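Local coordinates for NLP/P60 (Enterococcus faecium, PDB 6B8C), which probably cleaves peptide bonds in bacterial peptidoglycan as the NlpC/P60 endopeptidase domain of the secreted hydrolase SagA, releasing muropeptides, at residues A[36-41]-A[51-56]; A[116-121]-A[125-130]. One frame throughout, in Å; residues are numbered along the deposited sequence.

Contact 1. Residues A[36-41]-A[51-56]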
# COMPACT_ATOMS: atom_id res chain seq x y z
N TYR A 36 -8.25 -1.71 -6.58
CA TYR A 36 -8.93 -2.94 -6.97
C TYR A 36 -8.72 -3.30 -8.44
O TYR A 36 -8.86 -4.47 -8.81
CB TYR A 36 -10.43 -2.84 -6.67
CG TYR A 36 -10.82 -3.46 -5.35
CD1 TYR A 36 -10.57 -2.81 -4.15
CD2 TYR A 36 -11.44 -4.71 -5.31
CE1 TYR A 36 -10.92 -3.38 -2.94
CE2 TYR A 36 -11.79 -5.29 -4.10
CZ TYR A 36 -11.53 -4.62 -2.92
OH TYR A 36 -11.88 -5.19 -1.72
N LYS A 37 -8.36 -2.32 -9.28
CA LYS A 37 -8.18 -2.59 -10.71
C LYS A 37 -7.02 -3.54 -10.99
O LYS A 37 -6.96 -4.12 -12.08
CB LYS A 37 -7.94 -1.29 -11.47
CG LYS A 37 -9.06 -0.27 -11.37
CD LYS A 37 -8.67 1.03 -12.06
CE LYS A 37 -9.81 2.03 -12.04
NZ LYS A 37 -9.42 3.29 -12.74
N TYR A 38 -6.09 -3.70 -10.06
CA TYR A 38 -4.86 -4.44 -10.33
C TYR A 38 -4.77 -5.75 -9.57
O TYR A 38 -3.70 -6.36 -9.51
CB TYR A 38 -3.66 -3.54 -10.04
CG TYR A 38 -3.78 -2.22 -10.76
CD1 TYR A 38 -3.51 -2.11 -12.11
CD2 TYR A 38 -4.23 -1.09 -10.09
CE1 TYR A 38 -3.65 -0.91 -12.78
CE2 TYR A 38 -4.37 0.11 -10.74
CZ TYR A 38 -4.08 0.20 -12.09
OH TYR A 38 -4.22 1.40 -12.74
N ILE A 39 -5.89 -6.22 -8.99
CA ILE A 39 -5.92 -7.53 -8.38
C ILE A 39 -5.52 -8.58 -9.40
O ILE A 39 -5.97 -8.55 -10.55
CB ILE A 39 -7.32 -7.80 -7.80
CG1 ILE A 39 -7.55 -6.92 -6.57
CG2 ILE A 39 -7.51 -9.28 -7.45
CD1 ILE A 39 -8.95 -6.96 -6.05
N GLY A 40 -4.63 -9.49 -9.00
CA GLY A 40 -4.13 -10.50 -9.90
C GLY A 40 -2.92 -10.09 -10.71
O GLY A 40 -2.42 -10.90 -11.49
N THR A 41 -2.44 -8.86 -10.56
CA THR A 41 -1.20 -8.46 -11.20
C THR A 41 -0.05 -9.22 -10.56
O THR A 41 0.08 -9.21 -9.33
CB THR A 41 -0.99 -6.95 -11.07
OG1 THR A 41 -2.11 -6.27 -11.65
CG2 THR A 41 0.29 -6.51 -11.76
N SER A 51 2.26 -4.26 -15.58
CA SER A 51 2.84 -5.53 -16.03
C SER A 51 3.48 -6.30 -14.88
O SER A 51 3.78 -7.49 -15.05
CB SER A 51 3.87 -5.29 -17.13
OG SER A 51 5.12 -4.87 -16.59
N GLY A 52 3.70 -5.66 -13.74
CA GLY A 52 4.23 -6.31 -12.57
C GLY A 52 4.54 -5.30 -11.49
O GLY A 52 5.12 -4.25 -11.77
N PHE A 53 4.15 -5.61 -10.26
CA PHE A 53 4.33 -4.72 -9.12
C PHE A 53 5.11 -5.43 -8.02
O PHE A 53 4.98 -6.64 -7.83
CB PHE A 53 2.99 -4.27 -8.52
CG PHE A 53 2.24 -3.28 -9.34
CD1 PHE A 53 2.78 -2.03 -9.61
CD2 PHE A 53 0.97 -3.57 -9.80
CE1 PHE A 53 2.07 -1.11 -10.35
CE2 PHE A 53 0.26 -2.65 -10.54
CZ PHE A 53 0.81 -1.41 -10.82
N ASP A 54 5.91 -4.66 -7.30
CA ASP A 54 6.28 -5.04 -5.95
C ASP A 54 5.44 -4.21 -4.99
O ASP A 54 4.59 -3.42 -5.41
CB ASP A 54 7.79 -4.87 -5.72
CG ASP A 54 8.26 -3.43 -5.86
OD1 ASP A 54 7.43 -2.52 -6.08
OD2 ASP A 54 9.49 -3.21 -5.75
N CYS A 55 5.68 -4.38 -3.68
CA CYS A 55 4.80 -3.77 -2.69
C CYS A 55 4.75 -2.25 -2.85
O CYS A 55 3.66 -1.66 -2.91
CB CYS A 55 5.22 -4.16 -1.27
SG CYS A 55 6.90 -3.71 -0.76
N SER A 56 5.91 -1.61 -2.96
CA SER A 56 5.95 -0.15 -3.02
C SER A 56 5.52 0.38 -4.38
O SER A 56 4.90 1.46 -4.47
CB SER A 56 7.34 0.36 -2.65
OG SER A 56 8.34 -0.31 -3.40

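Contact 2. Residues A[116-121]-A[125-130]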
# COMPACT_ATOMS: atom_id res chain seq x y z
N TYR A 116 -6.55 -4.92 4.01
CA TYR A 116 -5.70 -4.14 3.14
C TYR A 116 -5.57 -4.86 1.81
O TYR A 116 -6.04 -5.98 1.64
CB TYR A 116 -4.32 -3.88 3.77
CG TYR A 116 -3.68 -5.10 4.39
CD1 TYR A 116 -3.00 -6.03 3.61
CD2 TYR A 116 -3.74 -5.31 5.76
CE1 TYR A 116 -2.41 -7.14 4.18
CE2 TYR A 116 -3.15 -6.41 6.34
CZ TYR A 116 -2.48 -7.32 5.55
OH TYR A 116 -1.90 -8.42 6.13
N ILE A 117 -4.92 -4.20 0.86
CA ILE A 117 -4.65 -4.76 -0.45
C ILE A 117 -3.19 -4.49 -0.78
O ILE A 117 -2.67 -3.41 -0.46
CB ILE A 117 -5.60 -4.18 -1.52
CG1 ILE A 117 -5.24 -4.69 -2.91
CG2 ILE A 117 -5.61 -2.65 -1.47
CD1 ILE A 117 -6.24 -4.31 -3.97
N HIS A 118 -2.52 -5.47 -1.37
CA HIS A 118 -1.08 -5.33 -1.54
C HIS A 118 -0.56 -6.31 -2.58
O HIS A 118 -1.22 -7.29 -2.94
CB HIS A 118 -0.33 -5.54 -0.22
CG HIS A 118 -0.52 -6.89 0.39
ND1 HIS A 118 0.34 -7.40 1.34
CD2 HIS A 118 -1.47 -7.84 0.20
CE1 HIS A 118 -0.07 -8.60 1.70
NE2 HIS A 118 -1.16 -8.89 1.03
N ALA A 119 0.65 -6.01 -3.07
CA ALA A 119 1.50 -6.96 -3.77
C ALA A 119 2.28 -7.71 -2.69
O ALA A 119 3.24 -7.17 -2.14
CB ALA A 119 2.44 -6.25 -4.75
N PRO A 120 1.87 -8.93 -2.36
CA PRO A 120 2.36 -9.57 -1.12
C PRO A 120 3.84 -9.93 -1.14
O PRO A 120 4.58 -9.49 -0.26
CB PRO A 120 1.49 -10.82 -1.01
CG PRO A 120 0.33 -10.59 -1.93
CD PRO A 120 0.88 -9.77 -3.05
N GLN A 121 4.29 -10.70 -2.11
CA GLN A 121 5.65 -11.24 -2.11
C GLN A 121 5.92 -11.89 -3.46
O GLN A 121 4.98 -12.19 -4.20
CB GLN A 121 5.83 -12.26 -0.98
CG GLN A 121 5.21 -13.59 -1.32
CD GLN A 121 5.07 -14.49 -0.12
OE1 GLN A 121 4.76 -14.02 0.98
NE2 GLN A 121 5.28 -15.78 -0.32
N SER A 125 0.39 -12.71 -6.42
CA SER A 125 -0.09 -11.56 -7.17
C SER A 125 -0.88 -10.63 -6.25
O SER A 125 -1.23 -10.98 -5.12
CB SER A 125 -0.95 -12.01 -8.35
OG SER A 125 -2.08 -12.73 -7.90
N VAL A 126 -1.16 -9.42 -6.75
CA VAL A 126 -1.85 -8.41 -5.95
C VAL A 126 -3.16 -8.98 -5.43
O VAL A 126 -3.97 -9.52 -6.20
CB VAL A 126 -2.09 -7.13 -6.77
CG1 VAL A 126 -2.94 -6.15 -5.98
CG2 VAL A 126 -0.77 -6.50 -7.18
N LYS A 127 -3.37 -8.88 -4.12
CA LYS A 127 -4.54 -9.50 -3.51
C LYS A 127 -4.92 -8.76 -2.23
O LYS A 127 -4.23 -7.83 -1.78
CB LYS A 127 -4.31 -10.99 -3.23
CG LYS A 127 -3.28 -11.27 -2.15
CD LYS A 127 -3.36 -12.72 -1.68
CE LYS A 127 -2.30 -13.61 -2.33
NZ LYS A 127 -2.39 -13.66 -3.81
N VAL A 128 -6.01 -9.21 -1.64
CA VAL A 128 -6.49 -8.68 -0.38
C VAL A 128 -5.85 -9.46 0.77
O VAL A 128 -5.38 -10.59 0.61
CB VAL A 128 -8.03 -8.73 -0.31
CG1 VAL A 128 -8.50 -10.10 0.18
CG2 VAL A 128 -8.58 -7.62 0.56
N GLY A 129 -5.81 -8.83 1.94
CA GLY A 129 -5.24 -9.44 3.12
C GLY A 129 -5.88 -8.86 4.36
O GLY A 129 -6.51 -7.80 4.33
N SER A 130 -5.70 -9.57 5.47
CA SER A 130 -6.26 -9.18 6.75
C SER A 130 -5.14 -8.97 7.76
O SER A 130 -4.08 -9.61 7.66
CB SER A 130 -7.25 -10.24 7.26
OG SER A 130 -7.73 -9.91 8.56

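Contact 1. Residues A[36-41]-A[51-56]
The backbones of 36-41 and 51-56 draw nearest at Thr-41 and Gly-52, whose CA atoms stand 6.0 Å apart where a type II turn from Tyr-38 to Thr-41 meets the short strand 52-53. Gly-40 holds the third place of this turn with a positive phi of 87°, where a CB would press on the carbonyl O of Ile-39, a conformation that calls for glycine. Thr-41 OG1 donates to Tyr-38 O at 2.7 Å, arriving from the same face of the carbonyl plane as the turn-closing backbone N-H. Because OG1 is thus turned back into its own loop, with CG2 anti to the backbone N, the methyl is delivered to the other segment. Thr-41 CG2 lies 3.6 Å from Phe-53 CD2 and 4.0 Å from Gly-52 CA. The next carbon round that ring, Phe-53 CE2, reaches Tyr-38, 4.1 Å from its CB, with CG and CD1 equally near. The two rings form a T-shaped pair, the edge of Phe-53 directed at the face of Tyr-38, with planes at 84° and centroids 5.8 Å apart. Tyr-61 from helix 55-67 packs against both rings, and Tyr-38 OH is hydrogen-bonded to Glu-34, which also forms a salt bridge with Lys-37. Beyond the aromatic cluster the chain enters helix 55-67, N-capped by Asp-54 through Gly-57 N. A cysteine in the first turn of such a helix, here Cys-55 touching His-106 of strand 106-112, is consistent with the nucleophile position of the papain-like NlpC/P60 fold.

Contact 2. Residues A[116-121]-A[125-130]
Tyr-116 pairs with Gly-129, and His-118 with Lys-127, as the hydrogen-bonded pairs of an antiparallel hairpin, so that both backbone N-H groups and both carbonyls of each pair are satisfied across the strands. All four bonds are close to 2.9 Å, as in Lys-127 N to His-118 O. Three of the carbonyls also take a CA-H...O contact, among them Lys-127 O, 3.4 Å from Ile-117 CA. That oxygen lies in the plane of the His-118 ring as well, at its edge, 3.4 Å from CD2. With chi1 at 46°, Tyr-116 CG sits between its backbone N and carbonyl carbon, and the ring swings over the neighbouring strand, where Gly-129 O stands 3.8 Å above its centre. Tyr-116 OH comes within 2.9 Å of Ser-130 O, but its hydrogen bond is to Phe-134 O. The His-118 ring has Tyr-116 CE1 over one face and Pro-120 CA over the other, while ND1 is hydrogen-bonded to NE2 of His-106. Near the turn, Lys-127 bends back to give NZ to Ser-125 O at 3.2 Å, and its side chain passes across Pro-120 at about a right angle, Lys-127 CG to Pro-120 CG 3.7 Å. With a neighbour over each face, one at the edge and ND1 engaged, the His-118 ring is probably restrained in its rotation; its tie to His-106 is consistent with the Cys-His-His triad common in NlpC/P60 peptidases.

Overall arrangement
From the N terminus the chain runs through helix 28-36 into the turns of 36-41, and contact 1 closes the loop of residues 42-50 just before helix 55-67 starts. The chain then builds most of the six-stranded sheet before contact 2 closes the short turn 122-124 between strands 115-118 and 127-130, the latter at the sheet's edge. The contacts follow in series, neither nested nor crossed, yet in space their centres are 9 Å apart. Val-126 joins them through two probable backbone hydrogen bonds, with Gly-40 N and Thr-41 O. Phe-58 touches Tyr-38, Ile-117 and Val-126, so helix 55-67 packs against both contacts.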